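Local coordinates for protein replicative DNA helicase (Nostoc punctiforme, PDB 4O1R) that carries an intein, the portion crystallised here, that probably excises itself and joins its flanking sequences by protein splicing, at residues 11-16 with 29-34; 44-49 with 125-130. One frame throughout, in Å; residues are numbered along the deposited sequence.

How the contacts relate
From the N terminus, strand 10-12 and the turn after it meet strand 31-37 in contact 1, closing a loop of 12 residues that holds strand 19-21. The chain then turns back into strand 42-55, where contact 2 begins; it closes 75 residues later, when the end of strand 106-126 arrives. The two contacts therefore follow in series, neither nesting nor crossing. Their centres lie about 9 Å apart, and they meet through adjoining strands: Gly30 N to Val48 O and Phe31 O to Val48 N are both 2.8 Å, probable hydrogen bonds. Contact 1 brings the hairpin of strands 10-12 and 19-21 onto the large antiparallel sheet, and contact 2 joins two strands within it.

Contact 1 (11-16 with 29-34); sequences VTLVDS and SGFAVW. With NA (sodium ion), chain C.
In the intein splicing domain, the hairpin strand 10-12 and the turn after it pass, through Thr12, Leu13 and Val14, across strand 31-37, and the touching parts run 102° apart, so this is a crossing and not a regular strand pair. One direct hydrogen bond joins the backbones, Val14 N to Ala32 O, at 3.1 Å. Its N-H...O angle of 165° is nearly straight, although the donor stands above the plane of the carbonyl. The same Ala32 O also receives a CA-H...O contact from Leu13 CA (3.6 Å), and a second such contact runs the other way, from Val33 CA to Thr12 O at 3.4 Å.

Val14 carries the side-chain part. Its CG2, set anti to its own carbonyl carbon, lies over one face of the Trp34 indole, 3.9 Å from the centroid of the five-membered ring and 12° off the ring normal, which is CH-pi geometry; the two side chains cross at about a right angle. Thr12 CB sits instead at the indole edge, beside CD1. On the other flank, Leu13 CD2 touches Phe31 CD1 obliquely at 3.6 Å.

Water 2 completes the arrangement around the indole, accepting a hydrogen bond from Trp34 NE1 in the ring plane and donating one to Val14 O, both oxygen-to-atom distances being 3.0 Å. Val14 O also receives a bond from water 3, a ligand of the sodium ion, which the neighbouring Asp15 O binds directly at 2.4 Å. The indole has a methyl over one face and a hydrogen bond at its edge, which together probably limit its rotation, while the sodium ion probably polarises water 3 and strengthens its donation to Val14 O.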
loop_
_atom_site.group_PDB
_atom_site.type_symbol
_atom_site.label_atom_id
_atom_site.label_comp_id
_atom_site.label_asym_id
_atom_site.label_seq_id
_atom_site.Cartn_x
_atom_site.Cartn_y
_atom_site.Cartn_z
ATOM N N VAL A 11 7.265 1.764 -4.134
ATOM C CA VAL A 11 6.445 1.092 -5.127
ATOM C C VAL A 11 7.354 0.534 -6.218
ATOM O O VAL A 11 8.405 1.109 -6.504
ATOM C CB VAL A 11 5.502 2.167 -5.728
ATOM C CG1 VAL A 11 4.500 1.560 -6.653
ATOM C CG2 VAL A 11 4.802 2.974 -4.603
ATOM N N THR A 12 6.960 -0.579 -6.821
ATOM C CA THR A 12 7.791 -1.214 -7.853
ATOM C C THR A 12 7.311 -0.868 -9.245
ATOM O O THR A 12 6.158 -1.146 -9.593
ATOM C CB THR A 12 7.822 -2.745 -7.692
ATOM O OG1 THR A 12 8.326 -3.045 -6.392
ATOM C CG2 THR A 12 8.719 -3.403 -8.751
ATOM N N LEU A 13 8.190 -0.264 -10.039
ATOM C CA LEU A 13 7.916 -0.031 -11.453
ATOM C C LEU A 13 8.045 -1.379 -12.157
ATOM O O LEU A 13 9.085 -2.038 -12.072
ATOM C CB LEU A 13 8.874 1.013 -12.031
ATOM C CG LEU A 13 8.865 2.371 -11.313
ATOM C CD1 LEU A 13 9.905 3.286 -11.936
ATOM C CD2 LEU A 13 7.499 3.030 -11.338
ATOM N N VAL A 14 6.986 -1.810 -12.830
ATOM C CA VAL A 14 6.908 -3.192 -13.305
ATOM C C VAL A 14 8.063 -3.615 -14.231
ATOM O O VAL A 14 8.688 -4.653 -14.004
ATOM C CB VAL A 14 5.529 -3.495 -13.966
ATOM C CG1 VAL A 14 5.565 -4.817 -14.704
ATOM C CG2 VAL A 14 4.423 -3.501 -12.924
ATOM N N ASP A 15 8.363 -2.816 -15.243
ATOM C CA ASP A 15 9.325 -3.281 -16.240
ATOM C C ASP A 15 10.744 -3.310 -15.720
ATOM O O ASP A 15 11.464 -4.300 -15.902
ATOM C CB ASP A 15 9.243 -2.470 -17.522
ATOM C CG ASP A 15 8.081 -2.884 -18.400
ATOM O OD1 ASP A 15 7.442 -3.923 -18.118
ATOM O OD2 ASP A 15 7.829 -2.168 -19.391
ATOM N N SER A 16 11.161 -2.240 -15.061
ATOM C CA SER A 16 12.513 -2.233 -14.529
ATOM C C SER A 16 12.614 -3.067 -13.264
ATOM O O SER A 16 13.684 -3.556 -12.951
ATOM C CB SER A 16 12.962 -0.815 -14.242
ATOM O OG SER A 16 12.069 -0.188 -13.360
ATOM N N SER A 29 2.844 9.941 -14.609
ATOM C CA SER A 29 1.619 9.196 -14.910
ATOM C C SER A 29 1.846 8.250 -16.070
ATOM O O SER A 29 2.839 8.372 -16.792
ATOM C CB SER A 29 0.463 10.152 -15.233
ATOM O OG SER A 29 0.744 10.892 -16.400
ATOM N N GLY A 30 0.922 7.313 -16.253
ATOM C CA GLY A 30 0.970 6.404 -17.391
ATOM C C GLY A 30 2.019 5.324 -17.248
ATOM O O GLY A 30 2.531 4.803 -18.242
ATOM N N PHE A 31 2.352 4.988 -16.011
ATOM C CA PHE A 31 3.328 3.936 -15.743
ATOM C C PHE A 31 2.701 2.848 -14.897
ATOM O O PHE A 31 1.719 3.084 -14.215
ATOM C CB PHE A 31 4.564 4.507 -15.043
ATOM C CG PHE A 31 4.272 5.125 -13.703
ATOM C CD1 PHE A 31 4.347 4.361 -12.532
ATOM C CD2 PHE A 31 3.895 6.461 -13.605
ATOM C CE1 PHE A 31 4.065 4.917 -11.293
ATOM C CE2 PHE A 31 3.620 7.036 -12.373
ATOM C CZ PHE A 31 3.691 6.261 -11.206
ATOM N N ALA A 32 3.284 1.657 -14.946
ATOM C CA ALA A 32 2.717 0.485 -14.277
ATOM C C ALA A 32 3.409 0.108 -12.978
ATOM O O ALA A 32 4.649 0.150 -12.866
ATOM C CB ALA A 32 2.698 -0.701 -15.217
ATOM N N VAL A 33 2.576 -0.257 -12.006
ATOM C CA VAL A 33 3.001 -0.817 -10.725
ATOM C C VAL A 33 2.269 -2.151 -10.533
ATOM O O VAL A 33 1.481 -2.556 -11.392
ATOM C CB VAL A 33 2.742 0.168 -9.552
ATOM C CG1 VAL A 33 3.455 1.495 -9.817
ATOM C CG2 VAL A 33 1.248 0.406 -9.344
ATOM N N TRP A 34 2.529 -2.838 -9.424
ATOM C CA TRP A 34 1.783 -4.058 -9.114
ATOM C C TRP A 34 0.544 -3.752 -8.289
ATOM O O TRP A 34 0.567 -2.878 -7.425
ATOM C CB TRP A 34 2.657 -5.080 -8.385
ATOM C CG TRP A 34 3.701 -5.634 -9.275
ATOM C CD1 TRP A 34 5.029 -5.315 -9.278
ATOM C CD2 TRP A 34 3.505 -6.568 -10.340
ATOM N NE1 TRP A 34 5.679 -6.017 -10.265
ATOM C CE2 TRP A 34 4.767 -6.787 -10.938
ATOM C CE3 TRP A 34 2.388 -7.251 -10.844
ATOM C CZ2 TRP A 34 4.941 -7.658 -12.015
ATOM C CZ3 TRP A 34 2.566 -8.118 -11.922
ATOM C CH2 TRP A 34 3.833 -8.314 -12.488
HETATM NA NA NA C . 12.593 -6.427 -15.750
HETATM O O HOH W 1 4.109 -1.820 -6.668
HETATM O O HOH W 2 8.392 -6.196 -11.432
HETATM O O HOH W 3 10.919 -6.816 -14.069
HETATM O O HOH W 4 14.372 -5.997 -14.144
HETATM O O HOH W 5 13.549 -8.630 -15.733
HETATM O O HOH W 6 11.114 -6.899 -17.675
#

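Contact 2 (44-49 with 125-130); sequences EKAIVS and LTVPGL
Val48 meets Leu125, Thr126 and Val127 with successive atoms of its side chain. CB stands near Thr126 O, the oxygen that Val48 CA also approaches in a CA-H...O contact of 3.4 Å. From CB the chain forks. CG1, anti to the backbone N (chi1 173°), lies beside the same carbonyl oxygen and reaches Leu125 CB at 4.1 Å; CG2 touches Leu125 CD1 and, at 4.2 Å, Val127 CG2. An alanine here would probably open a gap, leaving Leu125 without CG1 and CG2 as neighbours and Val127 CG2 without its CG2 partner.

The segments belong to strands 42-55 and 106-126, which pair antiparallel in the large sheet of the intein's splicing domain. Ser49 N donates to Thr126 O at 2.9 Å, with an N-H...O angle of 157° and a C=O...N angle of 161°. Ser49 OG and Thr126 OG1 also bond to each other, but Thr126 has two conformers, which makes that detail doubtful.

Val127 N bonds to Asn142 OD1 at the C terminus, near which splicing chemistry probably takes place. Val127 CG1 packs on Ala46 CB at 3.7 Å. After Val127 the backbones separate, and between them water 7 donates to Ile47 O at 2.7 Å and accepts from Gly129 N at 3.0 Å.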
loop_
_atom_site.group_PDB
_atom_site.type_symbol
_atom_site.label_atom_id
_atom_site.label_comp_id
_atom_site.label_asym_id
_atom_site.label_seq_id
_atom_site.Cartn_x
_atom_site.Cartn_y
_atom_site.Cartn_z
ATOM N N GLU A 44 -1.356 -8.206 -10.600
ATOM C CA GLU A 44 -1.381 -7.803 -12.009
ATOM C C GLU A 44 -0.713 -6.455 -12.165
ATOM O O GLU A 44 -0.653 -5.668 -11.224
ATOM C CB GLU A 44 -2.819 -7.664 -12.522
ATOM C CG GLU A 44 -3.599 -8.947 -12.697
ATOM C CD GLU A 44 -4.987 -8.701 -13.266
ATOM O OE1 GLU A 44 -5.334 -7.533 -13.561
ATOM O OE2 GLU A 44 -5.735 -9.682 -13.421
ATOM N N LYS A 45 -0.206 -6.197 -13.363
ATOM C CA LYS A 45 0.311 -4.879 -13.721
ATOM C C LYS A 45 -0.851 -3.892 -13.806
ATOM O O LYS A 45 -1.896 -4.201 -14.384
ATOM C CB LYS A 45 1.041 -4.951 -15.065
ATOM C CG LYS A 45 2.090 -6.050 -15.121
ATOM C CD LYS A 45 2.698 -6.195 -16.502
ATOM C CE LYS A 45 3.674 -7.365 -16.541
ATOM N NZ LYS A 45 4.402 -7.424 -17.843
ATOM N N ALA A 46 -0.653 -2.706 -13.237
ATOM C CA ALA A 46 -1.704 -1.695 -13.142
ATOM C C ALA A 46 -1.161 -0.297 -13.413
ATOM O O ALA A 46 -0.162 0.115 -12.827
ATOM C CB ALA A 46 -2.348 -1.743 -11.769
ATOM N N ILE A 47 -1.845 0.442 -14.276
ATOM C CA ILE A 47 -1.431 1.796 -14.638
ATOM C C ILE A 47 -1.804 2.833 -13.572
ATOM O O ILE A 47 -2.927 2.858 -13.051
ATOM C CB ILE A 47 -1.997 2.217 -16.026
ATOM C CG1 ILE A 47 -1.426 1.310 -17.118
ATOM C CG2 ILE A 47 -1.724 3.711 -16.317
ATOM C CD1 ILE A 47 0.076 1.407 -17.327
ATOM N N VAL A 48 -0.842 3.688 -13.255
ATOM C CA VAL A 48 -1.035 4.806 -12.351
ATOM C C VAL A 48 -1.317 6.059 -13.171
ATOM O O VAL A 48 -0.536 6.408 -14.056
ATOM C CB VAL A 48 0.230 5.018 -11.489
ATOM C CG1 VAL A 48 0.120 6.282 -10.643
ATOM C CG2 VAL A 48 0.493 3.798 -10.616
ATOM N N SER A 49 -2.438 6.720 -12.877
ATOM C CA SER A 49 -2.845 7.924 -13.603
ATOM C C SER A 49 -2.443 9.240 -12.938
ATOM O O SER A 49 -2.469 10.293 -13.575
ATOM C CB SER A 49 -4.365 7.920 -13.796
ATOM O OG SER A 49 -5.026 7.914 -12.542
ATOM N N LEU A 125 -1.269 7.433 -4.882
ATOM C CA LEU A 125 -1.355 7.133 -6.309
ATOM C C LEU A 125 -2.784 6.829 -6.654
ATOM O O LEU A 125 -3.477 6.174 -5.884
ATOM C CB LEU A 125 -0.534 5.892 -6.653
ATOM C CG LEU A 125 0.933 5.830 -6.243
ATOM C CD1 LEU A 125 1.575 4.534 -6.726
ATOM C CD2 LEU A 125 1.683 7.026 -6.788
ATOM N N THR A 126 -3.212 7.269 -7.828
ATOM C CA THR A 126 -4.512 6.855 -8.364
ATOM C C THR A 126 -4.292 5.746 -9.374
ATOM O O THR A 126 -3.501 5.898 -10.320
ATOM C CB THR A 126 -5.227 8.022 -9.036
ATOM O OG1 THR A 126 -4.454 8.499 -10.138
ATOM C CG2 THR A 126 -5.427 9.140 -8.052
ATOM N N VAL A 127 -4.981 4.632 -9.144
ATOM C CA VAL A 127 -4.923 3.452 -10.004
ATOM C C VAL A 127 -6.360 3.209 -10.503
ATOM O O VAL A 127 -7.148 2.525 -9.842
ATOM C CB VAL A 127 -4.356 2.232 -9.235
ATOM C CG1 VAL A 127 -4.298 0.992 -10.116
ATOM C CG2 VAL A 127 -2.965 2.548 -8.647
ATOM N N PRO A 128 -6.707 3.779 -11.669
ATOM C CA PRO A 128 -8.129 3.784 -12.048
ATOM C C PRO A 128 -8.734 2.424 -12.347
ATOM O O PRO A 128 -9.957 2.291 -12.302
ATOM C CB PRO A 128 -8.170 4.680 -13.287
ATOM C CG PRO A 128 -6.788 4.755 -13.781
ATOM C CD PRO A 128 -5.888 4.579 -12.595
ATOM N N GLY A 129 -7.921 1.414 -12.633
ATOM C CA GLY A 129 -8.494 0.093 -12.910
ATOM C C GLY A 129 -8.880 -0.638 -11.634
ATOM O O GLY A 129 -10.059 -0.788 -11.301
ATOM N N LEU A 130 -7.857 -1.070 -10.913
ATOM C CA LEU A 130 -8.002 -1.944 -9.757
ATOM C C LEU A 130 -8.127 -1.216 -8.410
ATOM O O LEU A 130 -8.483 -1.833 -7.404
ATOM C CB LEU A 130 -6.834 -2.945 -9.739
ATOM C CG LEU A 130 -6.796 -3.930 -10.917
ATOM C CD1 LEU A 130 -5.491 -4.690 -10.955
ATOM C CD2 LEU A 130 -7.967 -4.905 -10.831
HETATM O O HOH W 7 -5.127 1.427 -13.657
#